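Local coordinates for protein Exo-1,5-alpha-l-arabinofuranobiosidase (Gibberella zeae, PDB 2YDT) that probably acts as a glycoside hydrolase that releases arabinobiose from the ends of alpha-1,5-linked arabinan, and is bound here to an iminosugar inhibitor, at residues E51-N54 against V55-P58; E144-N148 against P149-P153; T201-N205 against Y206-P210; A342-L345 against P346-G350. All blocks are in the same frame, centred on the assembly; numbering follows the deposited sequence. Where two conformers were deposited one is given.

Interaction 1 of 4, residues E51-N54 against V55-P58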
loop_
_atom_site.group_PDB
_atom_site.type_symbol
_atom_site.label_atom_id
_atom_site.label_comp_id
_atom_site.label_asym_id
_atom_site.label_seq_id
_atom_site.Cartn_x
_atom_site.Cartn_y
_atom_site.Cartn_z
ATOM N N GLU A 51 -6.654 -7.299 23.111
ATOM C CA GLU A 51 -6.978 -8.666 22.754
ATOM C C GLU A 51 -7.107 -9.551 24.022
ATOM O O GLU A 51 -6.351 -9.356 24.920
ATOM C CB GLU A 51 -5.859 -9.231 21.900
ATOM C CG GLU A 51 -5.789 -8.587 20.516
ATOM C CD GLU A 51 -4.674 -9.158 19.675
ATOM O OE1 GLU A 51 -3.509 -8.869 20.006
ATOM O OE2 GLU A 51 -4.975 -9.906 18.706
ATOM N N PRO A 52 -8.026 -10.534 24.050
ATOM C CA PRO A 52 -8.957 -10.859 22.994
ATOM C C PRO A 52 -10.148 -9.922 22.938
ATOM O O PRO A 52 -10.294 -9.101 23.863
ATOM C CB PRO A 52 -9.410 -12.283 23.333
ATOM C CG PRO A 52 -9.264 -12.343 24.817
ATOM C CD PRO A 52 -8.100 -11.508 25.163
ATOM N N PRO A 53 -10.953 -9.976 21.882
ATOM C CA PRO A 53 -10.855 -10.853 20.701
ATOM C C PRO A 53 -9.617 -10.516 19.850
ATOM O O PRO A 53 -9.080 -9.388 19.943
ATOM C CB PRO A 53 -12.098 -10.533 19.899
ATOM C CG PRO A 53 -12.764 -9.403 20.547
ATOM C CD PRO A 53 -12.108 -9.078 21.825
ATOM N N ASN A 54 -9.165 -11.490 19.079
ATOM C CA ASN A 54 -8.025 -11.269 18.159
ATOM C C ASN A 54 -8.308 -10.054 17.262
ATOM O O ASN A 54 -9.458 -9.820 16.839
ATOM C CB ASN A 54 -7.830 -12.480 17.259
ATOM C CG ASN A 54 -7.512 -13.756 18.027
ATOM O OD1 ASN A 54 -6.942 -13.723 19.135
ATOM N ND2 ASN A 54 -7.812 -14.896 17.392
ATOM N N VAL A 55 -7.254 -9.274 16.973
ATOM C CA VAL A 55 -7.399 -8.114 16.091
ATOM C C VAL A 55 -7.995 -8.478 14.718
ATOM O O VAL A 55 -7.872 -9.601 14.221
ATOM C CB VAL A 55 -6.077 -7.342 15.902
ATOM C CG1 VAL A 55 -5.651 -6.683 17.245
ATOM C CG2 VAL A 55 -4.967 -8.276 15.354
ATOM N N TRP A 56 -8.658 -7.498 14.129
ATOM C CA TRP A 56 -9.347 -7.641 12.841
ATOM C C TRP A 56 -9.089 -6.383 12.016
ATOM O O TRP A 56 -8.656 -5.355 12.553
ATOM C CB TRP A 56 -10.847 -7.814 13.043
ATOM C CG TRP A 56 -11.484 -6.618 13.694
ATOM C CD1 TRP A 56 -12.023 -5.520 13.060
ATOM C CD2 TRP A 56 -11.606 -6.360 15.102
ATOM N NE1 TRP A 56 -12.428 -4.591 13.979
ATOM C CE2 TRP A 56 -12.180 -5.072 15.242
ATOM C CE3 TRP A 56 -11.254 -7.070 16.244
ATOM C CZ2 TRP A 56 -12.494 -4.526 16.490
ATOM C CZ3 TRP A 56 -11.514 -6.505 17.490
ATOM C CH2 TRP A 56 -12.136 -5.245 17.598
ATOM N N PHE A 57 -9.412 -6.454 10.730
ATOM C CA PHE A 57 -9.351 -5.265 9.877
ATOM C C PHE A 57 -10.772 -4.703 9.779
ATOM O O PHE A 57 -11.648 -5.333 9.141
ATOM C CB PHE A 57 -8.850 -5.591 8.472
ATOM C CG PHE A 57 -7.436 -6.119 8.421
ATOM C CD1 PHE A 57 -6.417 -5.557 9.180
ATOM C CD2 PHE A 57 -7.109 -7.086 7.492
ATOM C CE1 PHE A 57 -5.092 -6.030 9.076
ATOM C CE2 PHE A 57 -5.769 -7.552 7.353
ATOM C CZ PHE A 57 -4.775 -7.014 8.183
ATOM N N PRO A 58 -11.003 -3.480 10.307
ATOM C CA PRO A 58 -12.329 -2.859 10.086
ATOM C C PRO A 58 -12.574 -2.495 8.603
ATOM O O PRO A 58 -11.638 -2.144 7.862
ATOM C CB PRO A 58 -12.269 -1.582 10.930
ATOM C CG PRO A 58 -11.054 -1.713 11.804
ATOM C CD PRO A 58 -10.105 -2.597 11.067
#
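Two successive cis peptide bonds, before Pro52 and Pro53, curl the backbone from Glu51 to Val55 into a compact loop, after which the chain extends into the strand 57-62. The curl is closed by the carboxylate of Glu51, which reaches back to the chain: Val55 N donates to Glu51 OE2 at 2.9 Å, with an N-H...O angle of 160°. The N-H comes in on the anti side of that oxygen, 33° out of the carboxylate plane. Glu51 gets there with CG anti to its carbonyl carbon (chi1 -69°) and an extended chain beyond, its carboxylate also lying 3.6 Å from Val55 CG1 through OE2. On the far side of the loop, Trp56 turns its six-membered ring back along the chain, and Asn54 O meets the ring edge in plane, 3.3 Å from Trp56 CE3. Pro53 CG approaches the same ring obliquely, 4.4 Å from Trp56 CZ3. The indole makes a cation-pi contact with Lys74, and Asn54 ND2 bonds to Asn81 OD1. Glu51 OE1 takes a salt bridge from Arg85 and a hydrogen bond from Ser114. With one oxygen tied to the backbone and the other to these two, the carboxylate is fixed in rotation and probably stays ionised.

Interaction 2 of 4, residues E144-N148 against P149-P153. With SO4 (sulfate ion), chain E.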
loop_
_atom_site.group_PDB
_atom_site.type_symbol
_atom_site.label_atom_id
_atom_site.label_comp_id
_atom_site.label_asym_id
_atom_site.label_seq_id
_atom_site.Cartn_x
_atom_site.Cartn_y
_atom_site.Cartn_z
ATOM N N GLU A 144 9.404 -14.018 12.538
ATOM C CA GLU A 144 9.028 -13.073 13.557
ATOM C C GLU A 144 8.860 -11.665 12.982
ATOM O O GLU A 144 9.719 -11.167 12.247
ATOM C CB GLU A 144 10.143 -13.045 14.621
ATOM C CG GLU A 144 9.889 -12.076 15.730
ATOM C CD GLU A 144 10.872 -12.160 16.880
ATOM O OE1 GLU A 144 10.483 -11.707 17.970
ATOM O OE2 GLU A 144 11.983 -12.680 16.698
ATOM N N ALA A 145 7.762 -11.021 13.352
ATOM C CA ALA A 145 7.351 -9.730 12.796
ATOM C C ALA A 145 8.052 -8.537 13.402
ATOM O O ALA A 145 7.396 -7.614 13.880
ATOM C CB ALA A 145 5.788 -9.586 12.945
ATOM N N LEU A 146 9.390 -8.517 13.309
ATOM C CA LEU A 146 10.186 -7.338 13.612
ATOM C C LEU A 146 11.117 -7.090 12.449
ATOM O O LEU A 146 11.628 -8.043 11.864
ATOM C CB LEU A 146 11.023 -7.545 14.898
ATOM C CG LEU A 146 10.265 -7.782 16.176
ATOM C CD1 LEU A 146 11.295 -8.150 17.283
ATOM C CD2 LEU A 146 9.469 -6.564 16.535
ATOM N N PRO A 147 11.319 -5.812 12.059
ATOM C CA PRO A 147 12.102 -5.507 10.835
ATOM C C PRO A 147 13.610 -5.484 11.085
ATOM O O PRO A 147 14.276 -4.447 10.885
ATOM C CB PRO A 147 11.597 -4.102 10.446
ATOM C CG PRO A 147 11.287 -3.501 11.782
ATOM C CD PRO A 147 10.657 -4.605 12.592
ATOM N N ASN A 148 14.117 -6.600 11.592
ATOM C CA ASN A 148 15.495 -6.744 12.046
ATOM C C ASN A 148 16.239 -7.719 11.151
ATOM O O ASN A 148 15.696 -8.749 10.764
ATOM C CB ASN A 148 15.513 -7.300 13.471
ATOM C CG ASN A 148 14.924 -6.328 14.514
ATOM O OD1 ASN A 148 14.728 -5.140 14.250
ATOM N ND2 ASN A 148 14.734 -6.835 15.737
ATOM N N PRO A 149 17.509 -7.407 10.806
ATOM C CA PRO A 149 18.266 -8.298 9.934
ATOM C C PRO A 149 18.409 -9.685 10.556
ATOM O O PRO A 149 18.682 -9.791 11.769
ATOM C CB PRO A 149 19.628 -7.597 9.779
ATOM C CG PRO A 149 19.710 -6.631 10.855
ATOM C CD PRO A 149 18.278 -6.219 11.198
ATOM N N GLY A 150 18.219 -10.729 9.745
ATOM C CA GLY A 150 18.436 -12.110 10.166
ATOM C C GLY A 150 17.175 -12.791 10.620
ATOM O O GLY A 150 17.092 -14.013 10.587
ATOM N N LEU A 151 16.142 -12.008 10.945
ATOM C CA LEU A 151 14.790 -12.584 11.076
ATOM C C LEU A 151 14.172 -12.857 9.703
ATOM O O LEU A 151 14.653 -12.337 8.705
ATOM C CB LEU A 151 13.872 -11.674 11.924
ATOM C CG LEU A 151 14.399 -11.246 13.292
ATOM C CD1 LEU A 151 13.386 -10.391 13.989
ATOM C CD2 LEU A 151 14.767 -12.420 14.186
ATOM N N THR A 152 13.126 -13.679 9.659
ATOM C CA THR A 152 12.568 -14.120 8.383
ATOM C C THR A 152 11.085 -13.721 8.092
ATOM O O THR A 152 10.382 -14.464 7.377
ATOM C CB THR A 152 12.682 -15.645 8.254
ATOM O OG1 THR A 152 11.940 -16.285 9.291
ATOM C CG2 THR A 152 14.134 -16.092 8.354
ATOM N N PRO A 153 10.614 -12.554 8.555
ATOM C CA PRO A 153 9.214 -12.233 8.236
ATOM C C PRO A 153 8.921 -11.878 6.783
ATOM O O PRO A 153 9.817 -11.530 6.014
ATOM C CB PRO A 153 8.905 -11.034 9.140
ATOM C CG PRO A 153 10.242 -10.356 9.287
ATOM C CD PRO A 153 11.228 -11.506 9.377
HETATM S S SO4 E . 12.695 -16.121 12.591
HETATM O O1 SO4 E . 11.541 -16.851 13.120
HETATM O O2 SO4 E . 13.245 -16.845 11.466
HETATM O O3 SO4 E . 12.279 -14.778 12.236
HETATM O O4 SO4 E . 13.764 -16.072 13.622
#
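Leu151 CG stands anti to its carbonyl carbon (chi1 -52°), which carries the isobutyl group into the mouth of the loop toward Leu146 and Asn148, while Glu144, with CG anti to its backbone N (chi1 179°), runs extended past the same leucine. Leu151 CD1 packs 3.8 Å from Leu146 CB and equally close to Asn148 CB, whose side chain points the same way alongside it. The glutamate crosses the leucine at a slant, and Glu144 OE2 lies 3.8 Å from both methyl carbons, CD1 and CD2 of Leu151. The backbone beneath is a type II turn from Asn148 to Leu151, closed by Leu151 N to Asn148 O at 3.3 Å, with Gly150 accepting the positive phi this turn demands. At the other end of the loop, Pro153 brings its ring onto the carbonyl of Glu144, CG lying 3.1 Å from Glu144 O. A sulfate ion, probably from the crystallisation liquor, bridges the ends of the loop: its O3 receives both Glu144 N (3.0 Å) and Thr152 N (2.9 Å, N-H...O 168°), and its O2 is bonded by Thr152 OG1. Inverse gamma turns centred on Ala145 and Pro147 shape the other limb, and Pro147 touches both the bound arabinofuranose and the iminosugar. The loop leads from the last strand of one four-stranded sheet, 134-142, to the first of the next, 154-162; Ala145 and Pro153 lean on Thr119 of strand 119-126, and Gln173, just after strand 165-172, donates NE2 to Asn148 O.

Interaction 3 of 4, residues T201-N205 against Y206-P210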
loop_
_atom_site.group_PDB
_atom_site.type_symbol
_atom_site.label_atom_id
_atom_site.label_comp_id
_atom_site.label_asym_id
_atom_site.label_seq_id
_atom_site.Cartn_x
_atom_site.Cartn_y
_atom_site.Cartn_z
ATOM N N THR A 201 13.213 -7.082 -6.685
ATOM C CA THR A 201 14.241 -6.078 -6.413
ATOM C C THR A 201 15.036 -6.584 -5.228
ATOM O O THR A 201 14.481 -6.977 -4.205
ATOM C CB THR A 201 13.630 -4.666 -6.114
ATOM O OG1 THR A 201 13.338 -3.997 -7.342
ATOM C CG2 THR A 201 14.584 -3.789 -5.303
ATOM N N LYS A 202 16.356 -6.613 -5.381
ATOM C CA LYS A 202 17.254 -7.023 -4.322
ATOM C C LYS A 202 18.619 -6.394 -4.548
ATOM O O LYS A 202 18.980 -6.071 -5.668
ATOM C CB LYS A 202 17.405 -8.537 -4.248
ATOM C CG LYS A 202 17.996 -9.191 -5.475
ATOM C CD LYS A 202 17.786 -10.704 -5.402
ATOM C CE LYS A 202 18.331 -11.397 -6.629
ATOM N NZ LYS A 202 18.026 -12.845 -6.533
ATOM N N TYR A 203 19.366 -6.229 -3.470
ATOM C CA TYR A 203 20.642 -5.523 -3.484
ATOM C C TYR A 203 21.755 -6.358 -2.844
ATOM O O TYR A 203 21.575 -6.983 -1.843
ATOM C CB TYR A 203 20.487 -4.163 -2.801
ATOM C CG TYR A 203 19.678 -3.207 -3.640
ATOM C CD1 TYR A 203 20.229 -2.517 -4.714
ATOM C CD2 TYR A 203 18.311 -3.035 -3.426
ATOM C CE1 TYR A 203 19.483 -1.684 -5.487
ATOM C CE2 TYR A 203 17.559 -2.215 -4.209
ATOM C CZ TYR A 203 18.136 -1.511 -5.256
ATOM O OH TYR A 203 17.398 -0.699 -6.078
ATOM N N ALA A 204 22.924 -6.337 -3.474
ATOM C CA ALA A 204 24.101 -7.085 -3.048
ATOM C C ALA A 204 24.607 -6.740 -1.647
ATOM O O ALA A 204 25.138 -7.620 -0.940
ATOM C CB ALA A 204 25.248 -6.836 -4.083
ATOM N N ASN A 205 24.450 -5.486 -1.249
ATOM C CA ASN A 205 24.734 -5.087 0.133
ATOM C C ASN A 205 23.714 -5.749 1.064
ATOM O O ASN A 205 22.509 -5.446 0.981
ATOM C CB ASN A 205 24.710 -3.569 0.301
ATOM C CG ASN A 205 25.132 -3.131 1.709
ATOM O OD1 ASN A 205 24.663 -3.683 2.698
ATOM N ND2 ASN A 205 25.994 -2.121 1.796
ATOM N N TYR A 206 24.200 -6.630 1.938
ATOM C CA TYR A 206 23.339 -7.428 2.816
ATOM C C TYR A 206 22.394 -6.518 3.585
ATOM O O TYR A 206 21.219 -6.861 3.814
ATOM C CB TYR A 206 24.145 -8.239 3.836
ATOM C CG TYR A 206 23.245 -8.939 4.785
ATOM C CD1 TYR A 206 22.634 -10.136 4.434
ATOM C CD2 TYR A 206 22.947 -8.393 6.022
ATOM C CE1 TYR A 206 21.735 -10.747 5.280
ATOM C CE2 TYR A 206 22.110 -9.025 6.870
ATOM C CZ TYR A 206 21.489 -10.184 6.507
ATOM O OH TYR A 206 20.604 -10.785 7.376
ATOM N N TYR A 207 22.914 -5.394 4.071
ATOM C CA TYR A 207 22.133 -4.562 4.973
ATOM C C TYR A 207 21.077 -3.690 4.296
ATOM O O TYR A 207 20.282 -3.072 4.975
ATOM C CB TYR A 207 23.072 -3.738 5.853
ATOM C CG TYR A 207 23.762 -4.648 6.839
ATOM C CD1 TYR A 207 23.040 -5.219 7.892
ATOM C CD2 TYR A 207 25.091 -4.987 6.689
ATOM C CE1 TYR A 207 23.629 -6.072 8.776
ATOM C CE2 TYR A 207 25.690 -5.854 7.580
ATOM C CZ TYR A 207 24.959 -6.375 8.612
ATOM O OH TYR A 207 25.569 -7.251 9.490
ATOM N N ALA A 208 21.047 -3.657 2.952
ATOM C CA ALA A 208 19.998 -2.949 2.231
ATOM C C ALA A 208 18.648 -3.615 2.503
ATOM O O ALA A 208 18.562 -4.821 2.641
ATOM C CB ALA A 208 20.252 -2.930 0.730
ATOM N N ARG A 209 17.624 -2.786 2.578
ATOM C CA ARG A 209 16.242 -3.226 2.899
ATOM C C ARG A 209 15.271 -2.488 1.986
ATOM O O ARG A 209 14.501 -1.624 2.412
ATOM C CB ARG A 209 15.897 -3.010 4.370
ATOM C CG ARG A 209 16.684 -3.885 5.315
ATOM C CD ARG A 209 16.430 -3.475 6.762
ATOM N NE ARG A 209 15.052 -3.737 7.121
ATOM C CZ ARG A 209 14.537 -4.934 7.386
ATOM N NH1 ARG A 209 15.292 -6.018 7.496
ATOM N NH2 ARG A 209 13.238 -5.025 7.594
ATOM N N PRO A 210 15.254 -2.852 0.680
ATOM C CA PRO A 210 14.146 -2.402 -0.163
ATOM C C PRO A 210 12.851 -2.964 0.403
ATOM O O PRO A 210 12.846 -4.109 0.848
ATOM C CB PRO A 210 14.465 -3.009 -1.542
ATOM C CG PRO A 210 15.251 -4.255 -1.195
ATOM C CD PRO A 210 16.097 -3.854 -0.002
HETATM O O HOH W 1 19.994 -6.671 0.979
#
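Tyr203 and Pro210 slide past each other in opposite directions across the base of this loop, with the proline's CG at the tyrosine's ring edge, in plane, 4.0 Å from Tyr203 CD2. A chi1 of -71° sets the ring of Tyr203 anti to its own carbonyl carbon and turns its edge to Pro210 at the start of strand 209-217. Its CB meanwhile packs on the Ala208 methyl, at 3.7 Å, and its hydroxyl is bonded to His261. Deeper in, Thr201 offers its methyl rather than its hydroxyl: CG2 lies 3.8 Å from Pro210 CB. At the tip, Asn205 O accepts from Ala208 N at 3.0 Å, the donor standing 53° out of the carbonyl plane. In the conformer modelled here Asn205 CG is trans to the backbone N (chi1 -175°), which carries OD1 to Tyr207 N, met in the carbonyl plane, as an Asx turn; a second conformer was built, so this bond is tentative. Tyr206 CD2 sits over the centre of the Tyr207 ring, 3.6 Å above its plane, while Tyr206 OH bonds to Asn176 O. A water donates to Asn205 O and Ala208 O, though other acceptors compete for its two protons. The turn from Asn205 to Ala208 is a type I beta turn, placed where a beta-propeller chain passes from one blade to the next, and it leads straight into Arg209 of the iminosugar pocket.

Interaction 4 of 4, residues A342-L345 against P346-G350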
loop_
_atom_site.group_PDB
_atom_site.type_symbol
_atom_site.label_atom_id
_atom_site.label_comp_id
_atom_site.label_asym_id
_atom_site.label_seq_id
_atom_site.Cartn_x
_atom_site.Cartn_y
_atom_site.Cartn_z
ATOM N N ALA A 342 -3.380 7.127 8.366
ATOM C CA ALA A 342 -3.715 6.689 9.719
ATOM C C ALA A 342 -2.600 7.013 10.694
ATOM O O ALA A 342 -2.366 6.297 11.663
ATOM C CB ALA A 342 -4.152 5.208 9.760
ATOM N N GLY A 343 -1.912 8.124 10.473
ATOM C CA GLY A 343 -0.993 8.606 11.463
ATOM C C GLY A 343 0.400 8.036 11.340
ATOM O O GLY A 343 0.798 7.492 10.285
ATOM N N ILE A 344 1.159 8.194 12.418
ATOM C CA ILE A 344 2.580 7.926 12.422
ATOM C C ILE A 344 2.959 6.648 13.156
ATOM O O ILE A 344 2.204 6.126 13.972
ATOM C CB ILE A 344 3.380 9.100 13.043
ATOM C CG1 ILE A 344 3.078 9.252 14.541
ATOM C CG2 ILE A 344 3.040 10.419 12.336
ATOM C CD1 ILE A 344 3.965 10.325 15.220
ATOM N N LEU A 345 4.148 6.146 12.843
ATOM C CA LEU A 345 4.710 5.000 13.531
ATOM C C LEU A 345 4.763 5.210 15.038
ATOM O O LEU A 345 4.899 6.365 15.490
ATOM C CB LEU A 345 6.131 4.734 13.020
ATOM C CG LEU A 345 6.188 4.133 11.619
ATOM C CD1 LEU A 345 7.641 4.339 11.063
ATOM C CD2 LEU A 345 5.825 2.665 11.661
ATOM N N PRO A 346 4.641 4.121 15.819
ATOM C CA PRO A 346 4.781 4.321 17.274
ATOM C C PRO A 346 6.205 4.787 17.636
ATOM O O PRO A 346 7.188 4.414 16.964
ATOM C CB PRO A 346 4.457 2.928 17.843
ATOM C CG PRO A 346 4.833 2.014 16.752
ATOM C CD PRO A 346 4.498 2.692 15.495
ATOM N N PRO A 347 6.321 5.600 18.711
ATOM C CA PRO A 347 5.262 6.019 19.623
ATOM C C PRO A 347 4.446 7.174 19.088
ATOM O O PRO A 347 5.007 8.191 18.668
ATOM C CB PRO A 347 6.043 6.440 20.899
ATOM C CG PRO A 347 7.369 6.823 20.415
ATOM C CD PRO A 347 7.644 6.114 19.114
ATOM N N ALA A 348 3.121 7.003 19.049
ATOM C CA ALA A 348 2.231 7.983 18.466
ATOM C C ALA A 348 1.502 8.878 19.464
ATOM O O ALA A 348 0.746 9.772 19.081
ATOM C CB ALA A 348 1.223 7.297 17.481
ATOM N N GLY A 349 1.739 8.624 20.751
ATOM C CA GLY A 349 1.236 9.519 21.803
ATOM C C GLY A 349 -0.263 9.613 21.932
ATOM O O GLY A 349 -0.785 10.592 22.465
ATOM N N GLY A 350 -0.976 8.594 21.462
ATOM C CA GLY A 350 -2.438 8.574 21.489
ATOM C C GLY A 350 -3.115 9.390 20.397
ATOM O O GLY A 350 -4.329 9.492 20.396
#
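Leu345 and Pro346 share much of this contact as neighbours in sequence, the leucine side chain crossing the proline ring at a slant. Leu345 CB lies 3.6 Å from Pro346 CD, a distance largely set by the peptide bond that joins them, and CD2 of the leucine reaches the same ring carbon at 4.1 Å. Having CG anti to the carbonyl carbon (chi1 -73°) brings CD2 beside Pro346 CD, while the side chain also touches Leu29 and Tyr323. Leu345 belongs to the pocket of the bound alpha-L-arabinofuranose, about 4 Å from the sugar at nearest atoms, and an acetate ion lies equally near. The loop joins strands 336-341 and 354-360, antiparallel neighbours in the propeller blade that the N-terminal strand 11-17 completes, a closure of the ring by both chain ends that is familiar in beta-propellers. Ile344 supplies the other apolar link. Its CG1 occupies the slot between backbone N and carbonyl carbon (chi1 67°), from which it faces the methyl of Ala348, with Ile344 CG1 to Ala348 CB at 4.0 Å. The same methyl lies 3.8 Å from Ile344 O, a carbonyl oxygen satisfied by Asn352 ND2. A cis peptide bond before Pro347 folds the chain back, putting Ala348 under the isoleucine, and Ala348 N is held by Asp25 OD1, whose residue is also touched by the Pro346 and Pro347 rings.

Overall arrangement
All four contacts are local loops on a ring of four-stranded antiparallel sheets, the plan of a six-bladed beta-propeller. Interactions 1 and 4 are surface contacts, each joining neighbouring strands of its own sheet, and both use cis prolines, but interaction 1 is closed by a buttressed carboxylate, whereas interaction 4 is apolar packing. Interactions 2 and 3, partly buried, link one sheet to the next and each is built on a hydrogen-bonded beta turn. These two touch, with Pro147 CB 3.4 Å from Arg209 NH2, and both contribute to the iminosugar pocket; interactions 2 and 4 both contribute to the arabinofuranose pocket. Interactions 1 and 4 touch none of the others, their centres about 19 Å apart.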